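Local coordinates for SusD superfamily protein (Bacteroides vulgatus, PDB 3MYV) that probably binds polysaccharide at the bacterial outer membrane, like other SusD-type proteins, at residues Leu75-Phe80 and Leu124-Phe128; Asn154-Ser158 and Met445-Pro449; Val240-Phe244 and Leu325-Asn329; Glu247-Ala253 and Asn328-Leu334. All blocks are in the same frame, centred on the assembly; numbering follows the deposited sequence.

Overall arrangement
Contact 1 joins the start of helix 77-94 to the end of helix 103-128, and contact 2 follows it in the chain, its centre about 13 Å away. The two touch where the backbone of F128 meets N448. Contact 2 pairs residues 154-158 with 445-449, so contacts 3 and 4 are nested inside the long loop it closes. These last two share N328 and N329, lie about 10 Å apart between centres, and belong to the small sheet of strands 248-252 and 329-333 and its approach. Contacts 2 and 3, about 38 Å apart between centres, sit on opposite sides of the chain's centre. At contact 2 the C-terminal loop returns to the sheet of strands 140-143 and 157-159.

Contact 1. Residues Leu75-Phe80 and Leu124-Phe128; sequences LWGRPF and LTRCF. With EDO (1,2-ethanediol), chain I.
A small hydrophobic cluster, with W76, F80 and P79 from one segment set against L124 and F128 from the other, packs the beginning of helix 77-94 against the end of helix 103-128, within the helical, TPR-related part of the SusD fold. W76 and F128 form a T-shaped pair: the six-membered ring of W76 turns its edge to the face of F128, with planes at 82° and centroids 5.1 Å apart. CE3 of W76 leads the edge, 3.7 Å from CZ of F128, and CB of W76 rests against the same atom. CG of W76 lies anti to the backbone N (chi1 174°), a torsion that swings the indole to meet that face. The other flat group is approached from above. L124 CD1 sits over the centre of the F80 ring, 3.6 Å from its centroid and 10° off the normal, a CH-pi contact. The second methyl of L124, CD2, rests 3.4 Å from the carbonyl O of L75, while its CG meets CB of P79 at 3.9 Å. That same L75 oxygen also lies at the edge of the F128 ring, 3.6 Å from CE2. On the far side of helix 103-128, R126 reaches away with an extended chain, and its NH2 donates to O2 of a bound ethanediol at 3.1 Å; the same nitrogen is in a salt bridge with D123. Among the surrounding elements, strand 140-143 receives W76, F80 and L124 on A142 and P143, helix 36-43 packs on L75 and C127, and helix 160-177 borders T125.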
loop_
_atom_site.group_PDB
_atom_site.type_symbol
_atom_site.label_atom_id
_atom_site.label_comp_id
_atom_site.label_asym_id
_atom_site.label_seq_id
_atom_site.Cartn_x
_atom_site.Cartn_y
_atom_site.Cartn_z
ATOM N N LEU A 75 1.882 13.070 0.849
ATOM C CA LEU A 75 1.325 12.129 -0.135
ATOM C C LEU A 75 1.122 12.779 -1.505
ATOM O O LEU A 75 0.945 12.078 -2.491
ATOM C CB LEU A 75 0.033 11.487 0.391
ATOM C CG LEU A 75 0.213 10.459 1.530
ATOM C CD1 LEU A 75 -1.157 9.790 1.984
ATOM C CD2 LEU A 75 1.239 9.413 1.120
ATOM N N TRP A 76 1.209 14.108 -1.582
ATOM C CA TRP A 76 1.320 14.765 -2.897
ATOM C C TRP A 76 2.772 15.000 -3.243
ATOM O O TRP A 76 3.262 14.516 -4.263
ATOM C CB TRP A 76 0.603 16.121 -2.913
ATOM C CG TRP A 76 0.771 16.949 -4.181
ATOM C CD1 TRP A 76 1.789 17.824 -4.458
ATOM C CD2 TRP A 76 -0.146 17.053 -5.285
ATOM N NE1 TRP A 76 1.585 18.424 -5.674
ATOM C CE2 TRP A 76 0.399 17.991 -6.197
ATOM C CE3 TRP A 76 -1.347 16.427 -5.603
ATOM C CZ2 TRP A 76 -0.243 18.343 -7.407
ATOM C CZ3 TRP A 76 -2.001 16.781 -6.805
ATOM C CH2 TRP A 76 -1.438 17.717 -7.695
ATOM N N GLY A 77 3.443 15.807 -2.423
ATOM C CA GLY A 77 4.798 16.248 -2.741
ATOM C C GLY A 77 5.849 15.174 -2.937
ATOM O O GLY A 77 6.697 15.266 -3.841
ATOM N N ARG A 78 5.861 14.174 -2.077
ATOM C CA ARG A 78 6.944 13.201 -2.113
ATOM C C ARG A 78 6.847 12.265 -3.333
ATOM O O ARG A 78 7.837 12.102 -4.037
ATOM C CB ARG A 78 7.077 12.440 -0.777
ATOM C CG ARG A 78 8.244 11.456 -0.721
ATOM C CD ARG A 78 9.548 12.056 -1.120
ATOM N NE ARG A 78 9.823 13.197 -0.279
ATOM C CZ ARG A 78 10.425 13.163 0.914
ATOM N NH1 ARG A 78 10.925 12.045 1.433
ATOM N NH2 ARG A 78 10.589 14.297 1.570
ATOM N N PRO A 79 5.649 11.707 -3.642
ATOM C CA PRO A 79 5.615 10.900 -4.865
ATOM C C PRO A 79 5.930 11.732 -6.124
ATOM O O PRO A 79 6.543 11.234 -7.046
ATOM C CB PRO A 79 4.167 10.396 -4.913
ATOM C CG PRO A 79 3.829 10.257 -3.475
ATOM C CD PRO A 79 4.463 11.457 -2.808
ATOM N N PHE A 80 5.533 13.000 -6.153
ATOM C CA PHE A 80 5.844 13.823 -7.328
ATOM C C PHE A 80 7.324 14.099 -7.435
ATOM O O PHE A 80 7.848 14.118 -8.537
ATOM C CB PHE A 80 5.067 15.138 -7.366
ATOM C CG PHE A 80 3.745 15.001 -8.022
ATOM C CD1 PHE A 80 3.651 14.562 -9.330
ATOM C CD2 PHE A 80 2.584 15.239 -7.318
ATOM C CE1 PHE A 80 2.413 14.431 -9.949
ATOM C CE2 PHE A 80 1.357 15.106 -7.935
ATOM C CZ PHE A 80 1.267 14.712 -9.236
ATOM N N LEU A 124 -0.596 8.253 -6.158
ATOM C CA LEU A 124 -1.238 9.540 -6.480
ATOM C C LEU A 124 -2.640 9.377 -7.042
ATOM O O LEU A 124 -3.532 10.178 -6.726
ATOM C CB LEU A 124 -0.401 10.371 -7.453
ATOM C CG LEU A 124 0.881 10.970 -6.861
ATOM C CD1 LEU A 124 1.880 11.394 -7.980
ATOM C CD2 LEU A 124 0.575 12.135 -5.905
ATOM N N THR A 125 -2.828 8.358 -7.861
ATOM C CA THR A 125 -4.109 8.114 -8.495
ATOM C C THR A 125 -5.135 7.654 -7.466
ATOM O O THR A 125 -6.278 8.141 -7.451
ATOM C CB THR A 125 -3.980 7.111 -9.637
ATOM O OG1 THR A 125 -2.965 7.560 -10.567
ATOM C CG2 THR A 125 -5.314 6.923 -10.339
ATOM N N ARG A 126 -4.759 6.715 -6.599
ATOM C CA ARG A 126 -5.745 6.274 -5.598
ATOM C C ARG A 126 -5.985 7.257 -4.439
ATOM O O ARG A 126 -7.003 7.148 -3.750
ATOM C CB ARG A 126 -5.470 4.867 -5.097
ATOM C CG ARG A 126 -4.148 4.678 -4.405
ATOM C CD ARG A 126 -4.033 3.206 -4.043
ATOM N NE ARG A 126 -2.696 2.923 -3.563
ATOM C CZ ARG A 126 -2.321 1.853 -2.863
ATOM N NH1 ARG A 126 -3.190 0.956 -2.464
ATOM N NH2 ARG A 126 -1.048 1.713 -2.513
ATOM N N CYS A 127 -5.044 8.174 -4.201
ATOM C CA CYS A 127 -5.226 9.212 -3.208
ATOM C C CYS A 127 -5.969 10.458 -3.736
ATOM O O CYS A 127 -6.711 11.085 -2.976
ATOM C CB CYS A 127 -3.890 9.617 -2.618
ATOM S SG CYS A 127 -3.125 8.349 -1.638
ATOM N N PHE A 128 -5.774 10.826 -5.013
ATOM C CA PHE A 128 -6.341 12.078 -5.544
ATOM C C PHE A 128 -7.467 11.949 -6.580
ATOM O O PHE A 128 -8.110 12.940 -6.900
ATOM C CB PHE A 128 -5.226 12.997 -6.054
ATOM C CG PHE A 128 -4.309 13.442 -4.971
ATOM C CD1 PHE A 128 -4.615 14.573 -4.203
ATOM C CD2 PHE A 128 -3.165 12.727 -4.665
ATOM C CE1 PHE A 128 -3.779 14.974 -3.181
ATOM C CE2 PHE A 128 -2.321 13.134 -3.619
ATOM C CZ PHE A 128 -2.638 14.247 -2.879
HETATM C C1 EDO I . 0.552 0.053 0.939
HETATM O O1 EDO I . -0.862 -0.080 0.872
HETATM C C2 EDO I . 1.227 -0.772 -0.162
HETATM O O2 EDO I . 1.271 -0.054 -1.442
#

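Contact 2. Residues Asn154-Ser158 and Met445-Pro449; sequences NPPRS and MEQNP
The guanidinium of R157 is held by its edge, where N448 OD1 and the carbonyl of E446 are gathered; the amide of N448 is turned 73° from it. The bond from R157 NH2 to N448 OD1 is short and fairly straight, 2.7 Å at 162°, with the oxygen lying in the guanidinium plane. NH1 adds a second, weak bond to the same oxygen at 3.2 Å, and donates to the backbone O of E446 at 2.8 Å from well above that carbonyl plane. A bend at chi3 (72°) carries the guanidinium round to meet this segment, and NE is given to G141 O in strand 140-143. R157 lies at the start of the short, weakly bonded strand about 157-159, the partner of 140-143 in a two-stranded antiparallel sheet, so its side chain ties that sheet to the extended C-terminal loop after helix 438-441. The amide end of N448 is fixed as well: ND2 donates to F128 O and L432 O. Its backbone N bonds to Q447 OE1 at 2.8 Å, an oxygen that also accepts from I434 N. Beside the polar edge, selenomethionine M445 crosses the aliphatic part of R157 at about a right angle, its CG 3.8 Å from R157 CD and its SE 3.9 Å from R157 CG. The bent end of M445 then brings CE within 3.7 Å of P155 O.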
loop_
_atom_site.group_PDB
_atom_site.type_symbol
_atom_site.label_atom_id
_atom_site.label_comp_id
_atom_site.label_asym_id
_atom_site.label_seq_id
_atom_site.Cartn_x
_atom_site.Cartn_y
_atom_site.Cartn_z
ATOM N N ASN A 154 3.822 22.834 -16.617
ATOM C CA ASN A 154 3.058 22.445 -15.431
ATOM C C ASN A 154 1.988 21.471 -15.898
ATOM O O ASN A 154 0.968 21.903 -16.432
ATOM C CB ASN A 154 2.417 23.663 -14.781
ATOM C CG ASN A 154 3.432 24.716 -14.418
ATOM O OD1 ASN A 154 3.444 25.803 -14.989
ATOM N ND2 ASN A 154 4.344 24.364 -13.529
ATOM N N PRO A 155 2.241 20.162 -15.756
ATOM C CA PRO A 155 1.292 19.206 -16.325
ATOM C C PRO A 155 -0.105 19.354 -15.738
ATOM O O PRO A 155 -0.241 19.605 -14.545
ATOM C CB PRO A 155 1.880 17.853 -15.955
ATOM C CG PRO A 155 3.330 18.099 -15.692
ATOM C CD PRO A 155 3.419 19.500 -15.161
ATOM N N PRO A 156 -1.142 19.221 -16.571
ATOM C CA PRO A 156 -2.486 19.353 -16.050
ATOM C C PRO A 156 -2.873 18.055 -15.323
ATOM O O PRO A 156 -2.143 17.082 -15.378
ATOM C CB PRO A 156 -3.317 19.508 -17.331
ATOM C CG PRO A 156 -2.568 18.662 -18.330
ATOM C CD PRO A 156 -1.141 18.998 -18.030
ATOM N N ARG A 157 -4.047 18.032 -14.717
ATOM C CA ARG A 157 -4.598 16.802 -14.210
ATOM C C ARG A 157 -4.993 15.940 -15.399
ATOM O O ARG A 157 -5.505 16.438 -16.394
ATOM C CB ARG A 157 -5.796 17.074 -13.311
ATOM C CG ARG A 157 -5.462 17.854 -12.044
ATOM C CD ARG A 157 -6.672 18.056 -11.177
ATOM N NE ARG A 157 -7.093 16.821 -10.534
ATOM C CZ ARG A 157 -8.147 16.677 -9.732
ATOM N NH1 ARG A 157 -8.989 17.683 -9.468
ATOM N NH2 ARG A 157 -8.375 15.496 -9.191
ATOM N N SER A 158 -4.705 14.642 -15.314
ATOM C CA SER A 158 -5.239 13.695 -16.261
ATOM C C SER A 158 -6.331 12.864 -15.584
ATOM O O SER A 158 -6.477 12.952 -14.366
ATOM C CB SER A 158 -4.106 12.812 -16.772
ATOM O OG SER A 158 -3.383 13.500 -17.761
HETATM N N MSE A 445 -6.805 24.792 -13.203
HETATM C CA MSE A 445 -6.841 23.425 -12.746
HETATM C C MSE A 445 -8.056 23.262 -11.825
HETATM O O MSE A 445 -8.383 24.140 -11.021
HETATM C CB MSE A 445 -5.545 23.058 -12.000
HETATM C CG MSE A 445 -5.527 21.690 -11.404
HETATM SE SE MSE A 445 -3.802 21.130 -10.695
HETATM C CE MSE A 445 -2.787 21.102 -12.343
ATOM N N GLU A 446 -8.740 22.140 -11.965
ATOM C CA GLU A 446 -9.893 21.861 -11.120
ATOM C C GLU A 446 -9.491 21.315 -9.766
ATOM O O GLU A 446 -8.611 20.486 -9.672
ATOM C CB GLU A 446 -10.811 20.867 -11.803
ATOM C CG GLU A 446 -11.257 21.384 -13.143
ATOM C CD GLU A 446 -12.648 20.974 -13.490
ATOM O OE1 GLU A 446 -13.578 21.491 -12.844
ATOM O OE2 GLU A 446 -12.806 20.157 -14.420
ATOM N N GLN A 447 -10.170 21.788 -8.726
ATOM C CA GLN A 447 -10.079 21.214 -7.393
ATOM C C GLN A 447 -11.027 20.018 -7.374
ATOM O O GLN A 447 -11.994 19.964 -8.155
ATOM C CB GLN A 447 -10.452 22.249 -6.336
ATOM C CG GLN A 447 -10.382 21.790 -4.877
ATOM C CD GLN A 447 -9.075 21.182 -4.504
ATOM O OE1 GLN A 447 -8.885 19.964 -4.642
ATOM N NE2 GLN A 447 -8.128 22.025 -4.052
ATOM N N ASN A 448 -10.740 19.039 -6.536
ATOM C CA ASN A 448 -11.678 17.935 -6.358
ATOM C C ASN A 448 -13.015 18.470 -5.839
ATOM O O ASN A 448 -13.052 19.421 -5.065
ATOM C CB ASN A 448 -11.093 16.841 -5.449
ATOM C CG ASN A 448 -10.193 15.897 -6.217
ATOM O OD1 ASN A 448 -10.430 15.653 -7.402
ATOM N ND2 ASN A 448 -9.144 15.369 -5.568
ATOM N N PRO A 449 -14.116 17.874 -6.305
ATOM C CA PRO A 449 -15.459 18.383 -5.998
ATOM C C PRO A 449 -15.680 18.434 -4.488
ATOM O O PRO A 449 -15.150 17.599 -3.762
ATOM C CB PRO A 449 -16.403 17.344 -6.637
ATOM C CG PRO A 449 -15.607 16.268 -7.105
ATOM C CD PRO A 449 -14.148 16.666 -7.148
#

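Contact 3. Residues Val240-Phe244 and Leu325-Asn329; sequences VEAKF and LECNN. With NA (sodium ion), chain C.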
loop_
_atom_site.group_PDB
_atom_site.type_symbol
_atom_site.label_atom_id
_atom_site.label_comp_id
_atom_site.label_asym_id
_atom_site.label_seq_id
_atom_site.Cartn_x
_atom_site.Cartn_y
_atom_site.Cartn_z
ATOM N N VAL A 240 11.565 -7.297 14.122
ATOM C CA VAL A 240 12.776 -6.647 13.638
ATOM C C VAL A 240 13.940 -7.617 13.500
ATOM O O VAL A 240 14.919 -7.308 12.832
ATOM C CB VAL A 240 13.224 -5.474 14.560
ATOM C CG1 VAL A 240 12.156 -4.398 14.612
ATOM C CG2 VAL A 240 13.581 -5.976 15.981
ATOM N N GLU A 241 13.856 -8.763 14.162
ATOM C CA GLU A 241 14.877 -9.792 14.035
ATOM C C GLU A 241 14.638 -10.697 12.839
ATOM O O GLU A 241 15.396 -11.618 12.627
ATOM C CB GLU A 241 14.953 -10.626 15.327
ATOM C CG GLU A 241 15.183 -9.774 16.571
ATOM C CD GLU A 241 15.471 -10.588 17.826
ATOM O OE1 GLU A 241 14.632 -11.424 18.215
ATOM O OE2 GLU A 241 16.536 -10.363 18.431
ATOM N N ALA A 242 13.585 -10.457 12.054
ATOM C CA ALA A 242 13.270 -11.311 10.919
ATOM C C ALA A 242 12.978 -10.480 9.668
ATOM O O ALA A 242 12.055 -10.778 8.930
ATOM C CB ALA A 242 12.097 -12.219 11.265
ATOM N N LYS A 243 13.811 -9.464 9.404
ATOM C CA LYS A 243 13.560 -8.559 8.288
ATOM C C LYS A 243 13.725 -9.290 6.950
ATOM O O LYS A 243 14.445 -10.288 6.846
ATOM C CB LYS A 243 14.478 -7.328 8.355
ATOM C CG LYS A 243 14.182 -6.439 9.554
ATOM C CD LYS A 243 15.112 -5.238 9.612
ATOM C CE LYS A 243 14.532 -4.076 10.465
ATOM N NZ LYS A 243 15.268 -2.739 10.281
ATOM N N PHE A 244 13.021 -8.790 5.942
ATOM C CA PHE A 244 13.075 -9.369 4.605
ATOM C C PHE A 244 12.737 -10.845 4.645
ATOM O O PHE A 244 13.447 -11.659 4.063
ATOM C CB PHE A 244 14.444 -9.095 3.967
ATOM C CG PHE A 244 14.869 -7.655 4.076
ATOM C CD1 PHE A 244 14.188 -6.654 3.366
ATOM C CD2 PHE A 244 15.892 -7.282 4.923
ATOM C CE1 PHE A 244 14.550 -5.319 3.497
ATOM C CE2 PHE A 244 16.249 -5.942 5.053
ATOM C CZ PHE A 244 15.592 -4.972 4.337
ATOM N N LEU A 325 12.322 1.858 16.900
ATOM C CA LEU A 325 12.672 2.939 15.957
ATOM C C LEU A 325 13.010 2.416 14.551
ATOM O O LEU A 325 13.120 3.202 13.594
ATOM C CB LEU A 325 13.870 3.736 16.512
ATOM C CG LEU A 325 13.662 4.438 17.862
ATOM C CD1 LEU A 325 14.962 4.958 18.462
ATOM C CD2 LEU A 325 12.671 5.574 17.744
ATOM N N GLU A 326 13.196 1.104 14.422
ATOM C CA GLU A 326 13.877 0.535 13.260
ATOM C C GLU A 326 13.019 -0.428 12.442
ATOM O O GLU A 326 13.550 -1.152 11.600
ATOM C CB GLU A 326 15.141 -0.194 13.721
ATOM C CG GLU A 326 14.936 -1.588 14.322
ATOM C CD GLU A 326 14.705 -1.618 15.843
ATOM O OE1 GLU A 326 14.059 -0.699 16.398
ATOM O OE2 GLU A 326 15.163 -2.603 16.487
ATOM N N CYS A 327 11.707 -0.458 12.673
ATOM C CA CYS A 327 10.854 -1.394 11.919
ATOM C C CYS A 327 10.766 -1.027 10.449
ATOM O O CYS A 327 10.564 0.134 10.120
ATOM C CB CYS A 327 9.438 -1.435 12.471
ATOM S SG CYS A 327 9.340 -2.175 14.125
ATOM N N ASN A 328 10.886 -2.040 9.595
ATOM C CA ASN A 328 10.659 -1.955 8.166
ATOM C C ASN A 328 9.147 -2.025 7.876
ATOM O O ASN A 328 8.406 -2.727 8.565
ATOM C CB ASN A 328 11.370 -3.120 7.458
ATOM C CG ASN A 328 12.883 -3.015 7.486
ATOM O OD1 ASN A 328 13.457 -2.158 8.181
ATOM N ND2 ASN A 328 13.555 -3.891 6.703
ATOM N N ASN A 329 8.682 -1.305 6.870
ATOM C CA ASN A 329 7.277 -1.348 6.494
ATOM C C ASN A 329 7.146 -2.165 5.226
ATOM O O ASN A 329 7.760 -1.859 4.188
ATOM C CB ASN A 329 6.728 0.055 6.266
ATOM C CG ASN A 329 6.811 0.930 7.503
ATOM O OD1 ASN A 329 6.737 0.447 8.647
ATOM N ND2 ASN A 329 6.961 2.232 7.281
HETATM NA NA NA C . 14.707 4.380 12.094
HETATM O O HOH W 1 16.439 -2.932 7.087
HETATM O O HOH W 2 15.638 5.666 13.962
#
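The two backbones come closest at V240 and C327, with CA atoms 5.9 Å apart, and approach again at K243 and N328, at 7.2 Å. F244 takes a left-handed backbone conformation (phi 55°, psi 47°) just after this approach. The extended chain of K243 crosses N328 at about a right angle and ends in two bonds. NZ donates to the backbone O of E326 at 2.7 Å, nearly in line with the carbonyl bond, and to N328 OD1 at 2.8 Å from above the amide plane. N328 OD1 also accepts from N254 N, so this oxygen takes two donors; the amide ND2 donates to a water at 3.1 Å and also to E251 OE2 of the neighbouring strand. The same ND2 lies 3.3 Å from CZ of F244, with ring and amide planes 61° apart. This is the approach to the two-stranded antiparallel sheet of the SusD-family region: residues 240-244 precede strand 248-252, and residues 325-329 lead into strand 329-333. At the other end V240 packs its CG1 on C327 SG at 3.6 Å, while its CG2 touches OE2 of E326 with no polar bond. On the segment 325-329, the O of L325 binds a sodium ion at 2.5 Å, together with a water, N254 OD1 and the backbone oxygens of S255, D258 and P260; C327 O accepts a further bond from N254 ND2.

Contact 4. Residues Glu247-Ala253 and Asn328-Leu334; sequences ESFFEIA and NNVVLRL. With EDO (1,2-ethanediol), chain E.
F250 lies alongside V331: with CG anti to the backbone N (chi1 177°) its side chain points the same way as the valine, CD2 3.5 Å from V331 CB and L332 CD1 at the ring edge. F249, one residue earlier, turns its ring the other way, CZ 3.7 Å from L334 CD1. The two strands pair antiparallel with a pair of classic beta bulges. L332 O accepts from both F249 N, at 2.8 Å, and F250 N, and F250 O likewise accepts from V331 N, at 2.9 Å, and L332 N. Each carbonyl takes two donors, and the register shifts by one at each bulge. On the face of S248, E251, V330 and R333, E251 is held through both carboxylate oxygens: OE2 takes N328 ND2 at 2.9 Å and OE1 takes S248 OG at 2.7 Å, each through its anti lone pair. F244 N gives OE2 a further bond. The salt bridge from R333 NH1 to E247 OE1, 3.0 Å, meets the carboxylate from above its plane; S335 OG also binds that oxygen. A bound ethanediol bridges the backbone N and O of V330. Around this small sheet, R333 continues to E390 of helix 380-391 and to E394, E247 to R366 of helix 350-367, and F249 packs on Y190, A191 and A194 of helix 189-202, whose R198 donates to V331 O.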
loop_
_atom_site.group_PDB
_atom_site.type_symbol
_atom_site.label_atom_id
_atom_site.label_comp_id
_atom_site.label_asym_id
_atom_site.label_seq_id
_atom_site.Cartn_x
_atom_site.Cartn_y
_atom_site.Cartn_z
ATOM N N GLU A 247 7.989 -13.989 2.827
ATOM C CA GLU A 247 6.833 -13.455 2.081
ATOM C C GLU A 247 7.145 -12.107 1.402
ATOM O O GLU A 247 6.425 -11.670 0.491
ATOM C CB GLU A 247 5.632 -13.257 2.986
ATOM C CG GLU A 247 4.967 -14.540 3.442
ATOM C CD GLU A 247 3.546 -14.345 3.907
ATOM O OE1 GLU A 247 2.889 -13.379 3.481
ATOM O OE2 GLU A 247 3.092 -15.193 4.686
ATOM N N SER A 248 8.198 -11.443 1.860
ATOM C CA SER A 248 8.419 -10.054 1.512
ATOM C C SER A 248 9.065 -9.904 0.140
ATOM O O SER A 248 10.245 -10.253 -0.035
ATOM C CB SER A 248 9.315 -9.387 2.557
ATOM O OG SER A 248 9.500 -8.018 2.226
ATOM N N PHE A 249 8.306 -9.371 -0.812
ATOM C CA PHE A 249 8.864 -9.001 -2.127
ATOM C C PHE A 249 9.547 -7.619 -2.021
ATOM O O PHE A 249 10.627 -7.369 -2.603
ATOM C CB PHE A 249 7.796 -8.873 -3.221
ATOM C CG PHE A 249 6.953 -10.099 -3.454
ATOM C CD1 PHE A 249 7.523 -11.277 -3.916
ATOM C CD2 PHE A 249 5.559 -10.058 -3.261
ATOM C CE1 PHE A 249 6.743 -12.419 -4.154
ATOM C CE2 PHE A 249 4.768 -11.191 -3.527
ATOM C CZ PHE A 249 5.366 -12.374 -3.957
ATOM N N PHE A 250 8.884 -6.714 -1.307
ATOM C CA PHE A 250 9.365 -5.341 -1.156
ATOM C C PHE A 250 9.002 -4.835 0.220
ATOM O O PHE A 250 7.813 -4.798 0.565
ATOM C CB PHE A 250 8.722 -4.447 -2.238
ATOM C CG PHE A 250 9.096 -2.982 -2.149
ATOM C CD1 PHE A 250 10.372 -2.574 -1.727
ATOM C CD2 PHE A 250 8.183 -2.022 -2.496
ATOM C CE1 PHE A 250 10.699 -1.228 -1.641
ATOM C CE2 PHE A 250 8.508 -0.669 -2.420
ATOM C CZ PHE A 250 9.773 -0.289 -1.968
ATOM N N GLU A 251 10.002 -4.433 1.009
ATOM C CA GLU A 251 9.727 -3.679 2.233
ATOM C C GLU A 251 10.701 -2.518 2.314
ATOM O O GLU A 251 11.816 -2.616 1.799
ATOM C CB GLU A 251 9.795 -4.555 3.486
ATOM C CG GLU A 251 11.165 -5.129 3.804
ATOM C CD GLU A 251 11.112 -6.219 4.852
ATOM O OE1 GLU A 251 10.421 -7.235 4.618
ATOM O OE2 GLU A 251 11.793 -6.080 5.902
ATOM N N ILE A 252 10.301 -1.455 3.006
ATOM C CA ILE A 252 11.159 -0.272 3.223
ATOM C C ILE A 252 12.220 -0.594 4.288
ATOM O O ILE A 252 11.899 -1.025 5.412
ATOM C CB ILE A 252 10.312 0.967 3.675
ATOM C CG1 ILE A 252 9.194 1.278 2.674
ATOM C CG2 ILE A 252 11.200 2.205 3.929
ATOM C CD1 ILE A 252 9.705 1.666 1.241
ATOM N N ALA A 253 13.485 -0.377 3.954
ATOM C CA ALA A 253 14.563 -0.690 4.885
ATOM C C ALA A 253 14.729 0.488 5.857
ATOM O O ALA A 253 14.960 1.629 5.451
ATOM C CB ALA A 253 15.882 -0.967 4.151
ATOM N N ASN A 328 10.886 -2.040 9.595
ATOM C CA ASN A 328 10.659 -1.955 8.166
ATOM C C ASN A 328 9.147 -2.025 7.876
ATOM O O ASN A 328 8.406 -2.727 8.565
ATOM C CB ASN A 328 11.370 -3.120 7.458
ATOM C CG ASN A 328 12.883 -3.015 7.486
ATOM O OD1 ASN A 328 13.457 -2.158 8.181
ATOM N ND2 ASN A 328 13.555 -3.891 6.703
ATOM N N ASN A 329 8.682 -1.305 6.870
ATOM C CA ASN A 329 7.277 -1.348 6.494
ATOM C C ASN A 329 7.146 -2.165 5.226
ATOM O O ASN A 329 7.760 -1.859 4.188
ATOM C CB ASN A 329 6.728 0.055 6.266
ATOM C CG ASN A 329 6.811 0.930 7.503
ATOM O OD1 ASN A 329 6.737 0.447 8.647
ATOM N ND2 ASN A 329 6.961 2.232 7.281
ATOM N N VAL A 330 6.411 -3.255 5.329
ATOM C CA VAL A 330 6.103 -4.115 4.188
ATOM C C VAL A 330 5.232 -3.372 3.198
ATOM O O VAL A 330 4.241 -2.764 3.595
ATOM C CB VAL A 330 5.301 -5.347 4.612
ATOM C CG1 VAL A 330 4.783 -6.103 3.367
ATOM C CG2 VAL A 330 6.134 -6.234 5.461
ATOM N N VAL A 331 5.574 -3.452 1.908
ATOM C CA VAL A 331 4.803 -2.841 0.835
ATOM C C VAL A 331 4.139 -3.902 -0.066
ATOM O O VAL A 331 2.988 -3.749 -0.454
ATOM C CB VAL A 331 5.720 -1.910 0.013
ATOM C CG1 VAL A 331 4.972 -1.250 -1.182
ATOM C CG2 VAL A 331 6.332 -0.791 0.897
ATOM N N LEU A 332 4.877 -4.960 -0.399
ATOM C CA LEU A 332 4.383 -6.070 -1.206
ATOM C C LEU A 332 4.860 -7.385 -0.615
ATOM O O LEU A 332 6.068 -7.647 -0.548
ATOM C CB LEU A 332 4.887 -5.924 -2.649
ATOM C CG LEU A 332 4.460 -4.692 -3.438
ATOM C CD1 LEU A 332 5.513 -4.372 -4.546
ATOM C CD2 LEU A 332 3.061 -4.907 -4.027
ATOM N N ARG A 333 3.909 -8.207 -0.181
ATOM C CA ARG A 333 4.223 -9.542 0.316
ATOM C C ARG A 333 3.323 -10.612 -0.266
ATOM O O ARG A 333 2.234 -10.340 -0.795
ATOM C CB ARG A 333 4.225 -9.601 1.844
ATOM C CG ARG A 333 2.863 -9.465 2.529
ATOM C CD ARG A 333 3.031 -9.581 4.035
ATOM N NE ARG A 333 1.761 -9.308 4.735
ATOM C CZ ARG A 333 1.015 -10.230 5.330
ATOM N NH1 ARG A 333 1.368 -11.517 5.310
ATOM N NH2 ARG A 333 -0.103 -9.874 5.951
ATOM N N LEU A 334 3.801 -11.841 -0.182
ATOM C CA LEU A 334 3.131 -13.002 -0.808
ATOM C C LEU A 334 1.653 -13.216 -0.430
ATOM O O LEU A 334 0.858 -13.547 -1.280
ATOM C CB LEU A 334 3.959 -14.280 -0.540
ATOM C CG LEU A 334 3.570 -15.581 -1.261
ATOM C CD1 LEU A 334 3.529 -15.381 -2.799
ATOM C CD2 LEU A 334 4.508 -16.750 -0.882
HETATM C C1 EDO E . 3.281 -1.917 7.148
HETATM O O1 EDO E . 2.836 -2.560 5.935
HETATM C C2 EDO E . 3.655 -2.958 8.188
HETATM O O2 EDO E . 4.906 -3.572 7.845
#